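Local coordinates for mandelate racemase/muconate lactonizing enzyme family protein (Roseovarius nubinhibens ISM, PDB 3U4F) that binds magnesium in a TIM-barrel domain of the enolase superfamily and probably acts as a hydro-lyase, at residues Q52-Y56 / N310-V314. Residues are numbered along the deposited sequence; the frame is centred on the assembly and turned at random.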
loop_
_atom_site.group_PDB
_atom_site.type_symbol
_atom_site.label_atom_id
_atom_site.label_comp_id
_atom_site.label_asym_id
_atom_site.label_seq_id
_atom_site.Cartn_x
_atom_site.Cartn_y
_atom_site.Cartn_z
ATOM N N GLN A 52 16.767 10.978 0.680
ATOM C CA GLN A 52 16.595 10.047 -0.435
ATOM C C GLN A 52 15.269 9.351 -0.277
ATOM O O GLN A 52 14.880 8.986 0.838
ATOM C CB GLN A 52 17.737 9.027 -0.476
ATOM C CG GLN A 52 17.758 8.121 -1.717
ATOM C CD GLN A 52 18.585 6.878 -1.452
ATOM O OE1 GLN A 52 19.806 6.945 -1.400
ATOM N NE2 GLN A 52 17.908 5.743 -1.254
ATOM N N VAL A 53 14.518 9.245 -1.373
ATOM C CA VAL A 53 13.378 8.329 -1.381
ATOM C C VAL A 53 13.873 6.879 -1.461
ATOM O O VAL A 53 15.033 6.605 -1.817
ATOM C CB VAL A 53 12.401 8.646 -2.558
ATOM C CG1 VAL A 53 11.824 10.080 -2.424
ATOM C CG2 VAL A 53 13.089 8.433 -3.918
ATOM N N SER A 54 12.995 5.922 -1.181
ATOM C CA SER A 54 13.396 4.545 -1.407
ATOM C C SER A 54 13.857 4.305 -2.839
ATOM O O SER A 54 13.313 4.896 -3.793
ATOM C CB SER A 54 12.262 3.562 -1.070
ATOM O OG SER A 54 12.719 2.271 -1.391
ATOM N N THR A 55 14.862 3.437 -2.987
ATOM C CA THR A 55 15.278 2.925 -4.289
ATOM C C THR A 55 14.175 2.066 -4.886
ATOM O O THR A 55 13.276 1.630 -4.165
ATOM C CB THR A 55 16.535 2.058 -4.176
ATOM O OG1 THR A 55 16.375 1.126 -3.093
ATOM C CG2 THR A 55 17.776 2.947 -3.894
ATOM N N TYR A 56 14.252 1.948 -6.215
ATOM C CA TYR A 56 13.469 1.078 -7.111
ATOM C C TYR A 56 12.184 1.798 -7.528
ATOM O O TYR A 56 11.351 2.133 -6.690
ATOM C CB TYR A 56 13.218 -0.316 -6.542
ATOM C CG TYR A 56 14.486 -1.011 -6.047
ATOM C CD1 TYR A 56 15.490 -1.391 -6.939
ATOM C CD2 TYR A 56 14.666 -1.296 -4.684
ATOM C CE1 TYR A 56 16.665 -2.034 -6.479
ATOM C CE2 TYR A 56 15.828 -1.943 -4.221
ATOM C CZ TYR A 56 16.811 -2.305 -5.122
ATOM O OH TYR A 56 17.951 -2.923 -4.641
ATOM N N ASN A 310 20.945 -2.122 -0.277
ATOM C CA ASN A 310 21.906 -1.652 -1.258
ATOM C C ASN A 310 22.668 -0.493 -0.647
ATOM O O ASN A 310 22.361 -0.063 0.478
ATOM C CB ASN A 310 21.237 -1.220 -2.545
ATOM C CG ASN A 310 20.164 -0.225 -2.311
ATOM O OD1 ASN A 310 20.413 0.890 -1.864
ATOM N ND2 ASN A 310 18.931 -0.623 -2.606
ATOM N N LEU A 311 23.648 -0.009 -1.402
ATOM C CA LEU A 311 24.508 1.075 -0.928
ATOM C C LEU A 311 24.140 2.432 -1.507
ATOM O O LEU A 311 25.022 3.290 -1.761
ATOM C CB LEU A 311 25.990 0.745 -1.166
ATOM C CG LEU A 311 26.460 -0.516 -0.430
ATOM C CD1 LEU A 311 27.935 -0.926 -0.788
ATOM C CD2 LEU A 311 26.170 -0.406 1.087
ATOM N N SER A 312 22.837 2.633 -1.729
ATOM C CA SER A 312 22.289 3.990 -1.753
ATOM C C SER A 312 22.408 4.524 -0.317
ATOM O O SER A 312 23.080 3.904 0.513
ATOM C CB SER A 312 20.813 4.016 -2.191
ATOM O OG SER A 312 19.966 3.463 -1.197
ATOM N N LEU A 313 21.755 5.635 0.004
ATOM C CA LEU A 313 21.867 6.188 1.386
ATOM C C LEU A 313 21.144 5.382 2.479
ATOM O O LEU A 313 21.345 5.629 3.670
ATOM C CB LEU A 313 21.438 7.665 1.449
ATOM C CG LEU A 313 22.350 8.639 0.685
ATOM C CD1 LEU A 313 21.762 10.011 0.780
ATOM C CD2 LEU A 313 23.734 8.608 1.327
ATOM N N VAL A 314 20.317 4.415 2.083
ATOM C CA VAL A 314 19.592 3.624 3.065
ATOM C C VAL A 314 20.537 2.980 4.080
ATOM O O VAL A 314 20.236 2.956 5.266
ATOM C CB VAL A 314 18.642 2.577 2.389
ATOM C CG1 VAL A 314 19.459 1.468 1.698
ATOM C CG2 VAL A 314 17.655 2.014 3.407
#
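Asn310 turns its amide nitrogen to the hydroxyls of Thr55 and Tyr56, which approach from the opposite direction. Asn310 ND2 donates to Thr55 OG1 at 3.1 Å, nearly in the amide plane. A second bond runs from Asn310 ND2 to Tyr56 OH at 3.2 Å, somewhat tilted from that plane. The tyrosine ring stands steeply to the amide, at 76°. Asn310 OD1 turns back on its own segment. It accepts from Ser312 N, which closes an Asx turn. Ser312 OG also donates to Asn310 OD1, at 2.7 Å. With an alanine here, the Thr55 and Tyr56 hydroxyls would probably lose this donor, and Ser312 OG the acceptor that helps hold it. Ser312 is the N-cap of helix 313-322 in the barrel domain, so the contact joins that helix start to the loop after strand 48-52 of the N-terminal domain. Ser312 OG sits between its own backbone N and carbonyl carbon, chi1 70°, and accepts a weak capping bond from Val314 N. Ser312 OG also accepts from Gln52 NE2 at 3.1 Å, and Thr55 CG2 packs against it. Leu313 N donates to Gln52 OE1 at 2.7 Å. Gln52 NE2 also donates to Val53 O, and with OE1 engaged the amide is held from turning.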